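Local coordinates for calcium uptake protein 3, mitochondrial (Homo sapiens, PDB 6AGI), which senses matrix calcium through its EF-hands and, as a disulfide-linked heterodimer with MICU1, regulates the mitochondrial calcium uniporter channel, at the interface of chains A and B. Numbering follows the deposited sequence. Chains: chain A/B, Calcium uptake protein 3, mitochondrial.

Contact 1 and contact 2 are neighbouring patches of one two-fold symmetric interface, the centres of their C-alpha atoms about 13 Å apart. They share no residue. On chain A both draw on EF-hand 1: helix 104-114 leads into its calcium loop, and contact 2 takes the far end of the exiting helix 124-133 and the residue after it. On chain B both use the 306-318 helical segment; contact 1 adds helix 325-336. The physiological partner is MICU1, so this homodimer may only approximate the heterodimer. In sequence, the calcium loop lies between the two elements that meet chain B, so a calcium-driven change there could reach the interface.

Contact 1: the interface of chains A and B. Residues chain A 109, 113; chain B 312, 327, 331, 334.
A:Met113 lies across B:Val334, and its far end runs on to B:Ala331, so one flexible side chain from helix 104-114, the entering helix of EF-hand 1, meets successive turns of helix 325-336. This is an apolar helix-to-helix patch of the dimer interface, a pairing of identical chains that may stand in for the MICU1 heterodimer. The methionine and valine side chains cross obliquely, with CG of A:Met113 4.0 Å from CG1 of B:Val334. The sulfur SD is also 4.0 Å from that methyl CG1, which shows that the middle of the methionine, and not merely its tip, packs on the valine. Bends at chi2 (-62°) and chi3 (-88°) then turn the terminal methyl towards B:Ala331, where CE stands 4.0 Å from CB. From another direction, roughly at right angles to the first, the backbone carbonyl O of B:Ala312 faces the same CE at 3.9 Å. An alanine in place of A:Met113 would remove the thioether arm and would probably leave B:Ala331 and much of B:Val334 without their apolar cover, opening a gap between helices 104-114 and 325-336.

One turn earlier, A:Ile109 divides its two branches between different partners. With CG1 anti to the carbonyl carbon (chi1 -78°), CG2 is directed at the methyl CB of B:Ala312, 4.0 Å away. The CG1 branch instead passes the carbonyl O of B:Val334 at 3.9 Å. B:Val334 in turn reaches towards the backbone of A:Ile109: its methyl CG1 lies 3.7 Å from the isoleucine carbonyl O.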
loop_
_atom_site.group_PDB
_atom_site.type_symbol
_atom_site.label_atom_id
_atom_site.label_comp_id
_atom_site.label_asym_id
_atom_site.label_seq_id
_atom_site.Cartn_x
_atom_site.Cartn_y
_atom_site.Cartn_z
ATOM N N ILE A 109 3.411 6.839 -13.070
ATOM C CA ILE A 109 2.195 6.105 -13.374
ATOM C C ILE A 109 1.093 7.064 -13.813
ATOM O O ILE A 109 0.322 6.761 -14.732
ATOM C CB ILE A 109 1.798 5.237 -12.164
ATOM C CG1 ILE A 109 2.701 4.000 -12.145
ATOM C CG2 ILE A 109 0.354 4.785 -12.256
ATOM C CD1 ILE A 109 2.963 3.402 -10.763
ATOM N N MET A 113 -0.623 7.154 -17.393
ATOM C CA MET A 113 -2.073 7.102 -17.512
ATOM C C MET A 113 -2.586 8.162 -18.477
ATOM O O MET A 113 -3.654 7.976 -19.070
ATOM C CB MET A 113 -2.736 7.270 -16.139
ATOM C CG MET A 113 -2.784 5.993 -15.271
ATOM S SD MET A 113 -3.727 4.628 -15.984
ATOM C CE MET A 113 -5.347 5.013 -15.359
ATOM N N ALA B 312 -3.253 4.526 -9.314
ATOM C CA ALA B 312 -3.624 4.756 -10.702
ATOM C C ALA B 312 -5.070 5.225 -10.836
ATOM O O ALA B 312 -5.364 6.099 -11.658
ATOM C CB ALA B 312 -3.385 3.490 -11.524
ATOM N N GLU B 327 -10.629 0.658 -19.787
ATOM C CA GLU B 327 -9.639 1.369 -19.001
ATOM C C GLU B 327 -9.417 0.719 -17.643
ATOM O O GLU B 327 -8.445 1.063 -16.962
ATOM C CB GLU B 327 -10.026 2.853 -18.871
ATOM C CG GLU B 327 -8.864 3.752 -18.357
ATOM C CD GLU B 327 -8.080 4.489 -19.469
ATOM O OE1 GLU B 327 -8.543 4.538 -20.636
ATOM O OE2 GLU B 327 -6.973 4.999 -19.171
ATOM N N ALA B 331 -5.638 0.442 -16.875
ATOM C CA ALA B 331 -5.124 0.823 -15.564
ATOM C C ALA B 331 -4.313 -0.311 -14.959
ATOM O O ALA B 331 -3.237 -0.085 -14.382
ATOM C CB ALA B 331 -6.271 1.220 -14.636
ATOM N N VAL B 334 -0.841 -0.201 -16.848
ATOM C CA VAL B 334 0.080 0.901 -16.597
ATOM C C VAL B 334 0.513 0.929 -15.136
ATOM O O VAL B 334 1.647 1.330 -14.820
ATOM C CB VAL B 334 -0.553 2.242 -17.028
ATOM C CG1 VAL B 334 0.066 3.395 -16.266
ATOM C CG2 VAL B 334 -0.344 2.471 -18.512
#

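Contact 2: the interface of chains A and B. Residues chain A 133-134; chain B 315-316, 319.
A:Phe134, just beyond the exiting helix 124-133 of EF-hand 1, pushes an edge of its ring against the face of B:Tyr316. The evidence for edge-to-face packing is direct: the ring centroids are 5.0 Å apart and the planes are inclined by 75°. The leading atom is CE1 of A:Phe134, which sits over the centre of the tyrosine ring, 3.9 Å from CE2 of B:Tyr316. With chi1 at -63°, CG of A:Phe134 lies beside its own backbone N and anti to the carbonyl carbon, a turn that carries the ring towards chain B. The phenylalanine buries 82 Å² of its surface against the partner.

Aliphatic and thioether contacts flank this pair. B:Met315 bends at chi2 and chi3 round the rim of the phenylalanine: its CB lies at the edge of that ring, in plane, 4.0 Å from CE2 of A:Phe134, and its terminal methyl approaches the same part of the rim. A:Ile133 crosses B:Tyr316 at about a right angle, its CD1 3.8 Å from CZ near the phenol end, on the side of the tyrosine where A:Phe134 also lies.

Backbone and small-residue packing add to the contacts of the phenylalanine ring. The carbonyl O of B:Met315 is 3.6 Å from CE2 of A:Phe134, while the methyl CB of B:Ala319 lies 4.3 Å from CD2 of A:Phe134.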
loop_
_atom_site.group_PDB
_atom_site.type_symbol
_atom_site.label_atom_id
_atom_site.label_comp_id
_atom_site.label_asym_id
_atom_site.label_seq_id
_atom_site.Cartn_x
_atom_site.Cartn_y
_atom_site.Cartn_z
ATOM N N ILE A 133 -13.721 12.659 -19.853
ATOM C CA ILE A 133 -14.487 11.441 -19.557
ATOM C C ILE A 133 -15.283 11.640 -18.263
ATOM O O ILE A 133 -16.411 11.150 -18.138
ATOM C CB ILE A 133 -13.618 10.156 -19.496
ATOM C CG1 ILE A 133 -12.602 10.195 -18.345
ATOM C CG2 ILE A 133 -12.981 9.840 -20.863
ATOM C CD1 ILE A 133 -12.152 8.823 -17.872
ATOM N N PHE A 134 -14.721 12.359 -17.286
ATOM C CA PHE A 134 -15.419 12.656 -16.034
ATOM C C PHE A 134 -16.543 13.672 -16.249
ATOM O O PHE A 134 -16.600 14.696 -15.560
ATOM C CB PHE A 134 -14.445 13.199 -14.968
ATOM C CG PHE A 134 -13.378 12.230 -14.550
ATOM C CD1 PHE A 134 -13.367 10.925 -15.017
ATOM C CD2 PHE A 134 -12.387 12.623 -13.676
ATOM C CE1 PHE A 134 -12.383 10.032 -14.621
ATOM C CE2 PHE A 134 -11.403 11.729 -13.270
ATOM C CZ PHE A 134 -11.400 10.432 -13.744
ATOM N N MET B 315 -7.812 9.250 -9.442
ATOM C CA MET B 315 -8.597 10.326 -10.035
ATOM C C MET B 315 -10.057 9.914 -10.150
ATOM O O MET B 315 -10.958 10.723 -9.888
ATOM C CB MET B 315 -8.036 10.658 -11.423
ATOM C CG MET B 315 -7.342 12.018 -11.587
ATOM S SD MET B 315 -8.278 13.401 -10.934
ATOM C CE MET B 315 -9.158 13.982 -12.366
ATOM N N TYR B 316 -10.302 8.631 -10.456
ATOM C CA TYR B 316 -11.659 8.094 -10.419
ATOM C C TYR B 316 -12.261 8.159 -9.030
ATOM O O TYR B 316 -13.445 8.498 -8.883
ATOM C CB TYR B 316 -11.695 6.643 -10.916
ATOM C CG TYR B 316 -11.519 6.492 -12.401
ATOM C CD1 TYR B 316 -10.281 6.674 -13.014
ATOM C CD2 TYR B 316 -12.620 6.243 -13.205
ATOM C CE1 TYR B 316 -10.141 6.553 -14.387
ATOM C CE2 TYR B 316 -12.491 6.128 -14.572
ATOM C CZ TYR B 316 -11.259 6.283 -15.160
ATOM O OH TYR B 316 -11.153 6.164 -16.530
ATOM N N ALA B 319 -13.545 11.498 -7.818
ATOM C CA ALA B 319 -14.751 11.932 -8.505
ATOM C C ALA B 319 -15.956 11.037 -8.243
ATOM O O ALA B 319 -17.033 11.310 -8.780
ATOM C CB ALA B 319 -14.501 12.007 -10.014
#